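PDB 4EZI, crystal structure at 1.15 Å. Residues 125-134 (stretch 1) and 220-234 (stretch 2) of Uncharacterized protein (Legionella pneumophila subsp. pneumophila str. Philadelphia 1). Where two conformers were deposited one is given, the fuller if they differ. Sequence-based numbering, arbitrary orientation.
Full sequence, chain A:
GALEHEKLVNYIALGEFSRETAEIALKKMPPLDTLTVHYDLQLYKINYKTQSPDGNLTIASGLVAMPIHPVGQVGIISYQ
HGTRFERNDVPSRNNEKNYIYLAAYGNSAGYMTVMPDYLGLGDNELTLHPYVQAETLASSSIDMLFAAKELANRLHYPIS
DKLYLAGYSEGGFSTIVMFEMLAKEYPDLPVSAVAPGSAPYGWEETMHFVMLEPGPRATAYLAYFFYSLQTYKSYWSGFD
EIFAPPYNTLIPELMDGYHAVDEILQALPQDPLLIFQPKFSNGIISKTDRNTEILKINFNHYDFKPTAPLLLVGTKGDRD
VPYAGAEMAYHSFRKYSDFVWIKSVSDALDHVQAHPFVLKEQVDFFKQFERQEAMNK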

# COMPACT_ATOMS: atom_id res chain seq x y z
N GLU A 125 -6.61 -3.16 -17.18
CA GLU A 125 -7.89 -3.49 -17.77
C GLU A 125 -8.80 -4.32 -16.87
O GLU A 125 -9.99 -4.42 -17.15
N LEU A 126 -8.28 -4.94 -15.81
CA LEU A 126 -9.16 -5.64 -14.89
C LEU A 126 -10.13 -4.61 -14.31
O LEU A 126 -9.75 -3.48 -14.01
N THR A 127 -11.37 -5.03 -14.14
CA THR A 127 -12.44 -4.09 -13.82
C THR A 127 -12.52 -3.71 -12.34
O THR A 127 -13.16 -2.75 -12.00
N LEU A 128 -11.86 -4.48 -11.48
CA LEU A 128 -12.00 -4.32 -10.02
C LEU A 128 -10.65 -4.57 -9.38
O LEU A 128 -9.96 -5.53 -9.70
N HIS A 129 -10.25 -3.71 -8.45
CA HIS A 129 -9.03 -3.94 -7.70
C HIS A 129 -9.18 -5.16 -6.80
O HIS A 129 -10.15 -5.24 -6.07
N PRO A 130 -8.19 -6.10 -6.83
CA PRO A 130 -8.15 -7.21 -5.85
C PRO A 130 -7.62 -6.67 -4.52
O PRO A 130 -6.43 -6.50 -4.32
N TYR A 131 -8.54 -6.38 -3.61
CA TYR A 131 -8.30 -5.51 -2.46
C TYR A 131 -7.78 -6.31 -1.28
O TYR A 131 -8.39 -7.27 -0.81
N VAL A 132 -6.62 -5.92 -0.77
CA VAL A 132 -5.99 -6.64 0.36
C VAL A 132 -5.88 -8.14 0.03
O VAL A 132 -6.08 -8.98 0.90
N GLN A 133 -5.50 -8.43 -1.22
CA GLN A 133 -5.19 -9.78 -1.68
C GLN A 133 -3.68 -9.90 -1.82
O GLN A 133 -3.06 -9.29 -2.70
N ALA A 134 -3.08 -10.65 -0.89
CA ALA A 134 -1.65 -10.69 -0.74
C ALA A 134 -0.91 -11.09 -2.02
O ALA A 134 0.10 -10.48 -2.37
N ALA A 220 -17.13 0.69 4.29
CA ALA A 220 -16.57 0.78 2.94
C ALA A 220 -15.44 -0.22 2.74
O ALA A 220 -15.36 -0.88 1.71
N TYR A 221 -14.52 -0.32 3.70
CA TYR A 221 -13.43 -1.27 3.58
C TYR A 221 -13.97 -2.70 3.43
O TYR A 221 -13.48 -3.50 2.64
N LEU A 222 -14.92 -3.07 4.28
CA LEU A 222 -15.44 -4.44 4.28
C LEU A 222 -16.23 -4.73 3.03
O LEU A 222 -16.15 -5.84 2.49
N ALA A 223 -17.02 -3.76 2.58
CA ALA A 223 -17.76 -3.92 1.33
C ALA A 223 -16.77 -4.18 0.16
O ALA A 223 -16.94 -5.13 -0.62
N TYR A 224 -15.72 -3.37 0.10
CA TYR A 224 -14.71 -3.53 -0.95
C TYR A 224 -14.05 -4.90 -0.87
O TYR A 224 -13.86 -5.61 -1.86
N PHE A 225 -13.67 -5.29 0.35
CA PHE A 225 -12.93 -6.50 0.53
C PHE A 225 -13.72 -7.74 0.11
O PHE A 225 -13.25 -8.56 -0.66
N PHE A 226 -14.93 -7.88 0.64
CA PHE A 226 -15.70 -9.07 0.33
C PHE A 226 -16.26 -9.05 -1.09
O PHE A 226 -16.38 -10.10 -1.72
N TYR A 227 -16.59 -7.87 -1.62
CA TYR A 227 -17.02 -7.80 -3.01
C TYR A 227 -15.90 -8.26 -3.94
O TYR A 227 -16.09 -9.07 -4.86
N SER A 228 -14.69 -7.75 -3.70
CA SER A 228 -13.54 -8.09 -4.52
C SER A 228 -13.13 -9.55 -4.34
O SER A 228 -12.81 -10.24 -5.32
N LEU A 229 -13.14 -10.05 -3.10
CA LEU A 229 -12.74 -11.43 -2.89
C LEU A 229 -13.72 -12.41 -3.53
O LEU A 229 -13.31 -13.38 -4.16
N GLN A 230 -15.02 -12.17 -3.36
CA GLN A 230 -16.00 -13.05 -3.98
C GLN A 230 -15.90 -12.94 -5.51
O GLN A 230 -16.02 -13.95 -6.20
N THR A 231 -15.69 -11.74 -6.05
CA THR A 231 -15.52 -11.57 -7.50
C THR A 231 -14.41 -12.44 -8.06
O THR A 231 -14.60 -13.16 -9.04
N TYR A 232 -13.25 -12.41 -7.41
CA TYR A 232 -12.08 -13.09 -7.96
C TYR A 232 -11.97 -14.56 -7.55
O TYR A 232 -11.43 -15.35 -8.31
N LYS A 233 -12.49 -14.92 -6.39
CA LYS A 233 -12.26 -16.26 -5.81
C LYS A 233 -13.51 -17.10 -5.59
O LYS A 233 -13.41 -18.31 -5.42
N SER A 234 -14.69 -16.47 -5.54
CA SER A 234 -15.95 -17.18 -5.37
C SER A 234 -15.92 -18.18 -4.21
O SER A 234 -16.38 -19.33 -4.32

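Two side-chain hydroxyls of the helix hold two consecutive carbonyls of an irregular segment. Tyr-232 OH donates to Leu-128 O at 2.6 Å, and Ser-228 OG donates to His-129 O at 2.7 Å. The segment has no regular secondary structure here, so these bonds give its carbonyls partners that a helix or sheet would otherwise supply. Ser-228 (chi1 t) and Tyr-232 (chi1 m) lie one helical turn apart, and both point toward the segment.

Leu-128 (t, p) points toward the helix and is buried. Its CD2 lies 3.6 Å from Tyr-227 CE2 and 3.6 Å from Thr-231 OG1. Its CD1 meets the edge of the Tyr-224 ring, 4.2 Å from CE1. Thr-231 (m) turns its hydroxyl back to its own helix, with OG1 donating to Tyr-227 O at 2.7 Å.

Tyr-131 (chi1 t) also points in. Its ring forms an offset stack with Tyr-224 (chi1 t), with centroids 4.2 Å apart and planes at 19°. Tyr-131 CD2 is 3.9 Å from Phe-225 CB, and Tyr-131 OH is 3.2 Å from Tyr-221 CD1. The stack is extended by Tyr-131 CB, which sits over the Tyr-224 face.

Pro-130 CG packs 3.8 Å from Tyr-232 CE2. Val-132 (t) places CB 4.0 Å from Phe-225 CD1. A type II turn spans Pro-130 to Gln-133. Gln-133 (m, t) starts out sideways, but its end reaches the helix, where NE2 lies 3.7 Å from Leu-229 CA.

Three waters bridge the stretches. Water 3 accepts from Gln-133 NE2 (2.9 Å) and donates to Tyr-131 O (2.7 Å) and Phe-225 O (2.9 Å). Water 2 accepts from His-129 N (2.8 Å) and donates to Tyr-224 OH (3.3 Å). Water 1 donates to Tyr-232 OH (2.9 Å) and also bonds Thr-127 OG1 (3.0 Å).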

# COMPACT_ATOMS: atom_id res chain seq x y z
CB GLU A 125 -7.69 -4.19 -19.11
CG GLU A 125 -7.19 -5.59 -18.98
CD GLU A 125 -7.20 -6.36 -20.29
OE1 GLU A 125 -8.03 -6.06 -21.19
OE2 GLU A 125 -6.39 -7.30 -20.42
CB LEU A 126 -8.40 -6.35 -13.78
CG LEU A 126 -7.41 -7.43 -14.21
CD1 LEU A 126 -6.54 -7.93 -13.06
CD2 LEU A 126 -8.11 -8.59 -14.87
CB THR A 127 -13.81 -4.61 -14.29
OG1 THR A 127 -14.07 -5.85 -13.65
CG2 THR A 127 -13.82 -4.78 -15.80
CB LEU A 128 -13.01 -5.35 -9.49
CG LEU A 128 -13.33 -5.28 -8.01
CD1 LEU A 128 -13.90 -3.93 -7.60
CD2 LEU A 128 -14.31 -6.41 -7.70
CB HIS A 129 -8.78 -2.69 -6.84
CG HIS A 129 -7.63 -2.80 -5.91
ND1 HIS A 129 -6.36 -3.14 -6.31
CD2 HIS A 129 -7.58 -2.69 -4.56
CE1 HIS A 129 -5.58 -3.24 -5.23
NE2 HIS A 129 -6.30 -2.95 -4.16
CB PRO A 130 -7.20 -8.23 -6.50
CG PRO A 130 -6.97 -7.72 -7.91
CD PRO A 130 -7.12 -6.24 -7.82
CB TYR A 131 -9.61 -4.81 -2.12
CG TYR A 131 -9.53 -3.85 -0.96
CD1 TYR A 131 -8.57 -2.84 -0.89
CD2 TYR A 131 -10.41 -3.95 0.09
CE1 TYR A 131 -8.52 -1.94 0.15
CE2 TYR A 131 -10.39 -3.05 1.14
CZ TYR A 131 -9.44 -2.07 1.18
OH TYR A 131 -9.45 -1.22 2.26
CB VAL A 132 -6.66 -6.37 1.76
CG1 VAL A 132 -5.61 -6.61 2.86
CG2 VAL A 132 -7.21 -4.96 1.84
CB GLN A 133 -5.94 -10.11 -2.97
CG GLN A 133 -7.46 -10.19 -2.74
CD GLN A 133 -8.27 -10.55 -3.98
OE1 GLN A 133 -7.78 -11.25 -4.87
NE2 GLN A 133 -9.51 -10.07 -4.06
CB ALA A 134 -1.26 -11.65 0.38
CB ALA A 220 -16.13 2.20 2.62
CB TYR A 221 -12.51 -1.23 4.79
CG TYR A 221 -11.75 0.04 5.07
CD1 TYR A 221 -11.23 0.82 4.05
CD2 TYR A 221 -11.48 0.42 6.36
CE1 TYR A 221 -10.44 1.94 4.32
CE2 TYR A 221 -10.71 1.53 6.65
CZ TYR A 221 -10.20 2.30 5.61
OH TYR A 221 -9.42 3.40 5.89
CB LEU A 222 -16.28 -4.71 5.54
CG LEU A 222 -15.44 -4.75 6.82
CD1 LEU A 222 -16.37 -4.75 8.03
CD2 LEU A 222 -14.50 -5.94 6.88
CB ALA A 223 -18.57 -2.66 1.06
CB TYR A 224 -13.69 -2.40 -0.81
CG TYR A 224 -12.78 -2.02 -1.96
CD1 TYR A 224 -12.94 -2.50 -3.25
CD2 TYR A 224 -11.80 -1.07 -1.75
CE1 TYR A 224 -12.16 -2.01 -4.29
CE2 TYR A 224 -11.02 -0.57 -2.80
CZ TYR A 224 -11.20 -1.05 -4.06
OH TYR A 224 -10.46 -0.54 -5.10
CB PHE A 225 -12.46 -6.65 2.00
CG PHE A 225 -11.66 -7.90 2.23
CD1 PHE A 225 -10.34 -7.96 1.80
CD2 PHE A 225 -12.22 -9.03 2.78
CE1 PHE A 225 -9.60 -9.10 1.92
CE2 PHE A 225 -11.46 -10.19 2.90
CZ PHE A 225 -10.15 -10.22 2.47
CB PHE A 226 -16.77 -9.35 1.40
CG PHE A 226 -16.18 -9.81 2.70
CD1 PHE A 226 -15.61 -11.07 2.79
CD2 PHE A 226 -16.15 -8.99 3.78
CE1 PHE A 226 -15.03 -11.51 3.99
CE2 PHE A 226 -15.58 -9.42 4.98
CZ PHE A 226 -15.01 -10.66 5.08
CB TYR A 227 -17.52 -6.39 -3.35
CG TYR A 227 -17.87 -6.22 -4.80
CD1 TYR A 227 -18.80 -7.02 -5.42
CD2 TYR A 227 -17.25 -5.27 -5.57
CE1 TYR A 227 -19.12 -6.89 -6.77
CE2 TYR A 227 -17.55 -5.12 -6.92
CZ TYR A 227 -18.48 -5.95 -7.52
OH TYR A 227 -18.79 -5.81 -8.86
CB SER A 228 -12.39 -7.14 -4.16
OG SER A 228 -11.24 -7.44 -4.93
CB LEU A 229 -12.53 -11.73 -1.40
CG LEU A 229 -11.70 -12.98 -1.12
CD1 LEU A 229 -10.24 -12.81 -1.58
CD2 LEU A 229 -11.74 -13.30 0.36
CB GLN A 230 -17.41 -12.70 -3.50
CG GLN A 230 -18.51 -13.49 -4.17
CD GLN A 230 -18.48 -14.99 -3.88
OE1 GLN A 230 -17.78 -15.45 -2.98
NE2 GLN A 230 -19.23 -15.77 -4.66
CB THR A 231 -15.27 -10.09 -7.86
OG1 THR A 231 -16.44 -9.32 -7.57
CG2 THR A 231 -14.88 -9.93 -9.33
CB TYR A 232 -10.78 -12.35 -7.58
CG TYR A 232 -10.59 -11.12 -8.42
CD1 TYR A 232 -10.27 -11.26 -9.76
CD2 TYR A 232 -10.75 -9.83 -7.91
CE1 TYR A 232 -10.14 -10.16 -10.59
CE2 TYR A 232 -10.59 -8.72 -8.75
CZ TYR A 232 -10.26 -8.90 -10.08
OH TYR A 232 -10.10 -7.85 -10.94
CB LYS A 233 -11.50 -16.15 -4.49
CG LYS A 233 -10.20 -15.39 -4.59
CD LYS A 233 -9.21 -16.03 -5.58
CE LYS A 233 -7.89 -15.26 -5.67
NZ LYS A 233 -7.07 -15.75 -6.82
CB SER A 234 -16.38 -17.86 -6.67
OG SER A 234 -17.76 -18.18 -6.58
O HOH W 1 -12.42 -8.17 -12.62
O HOH W 2 -11.60 -1.23 -8.12
O HOH W 3 -10.56 -8.58 -1.78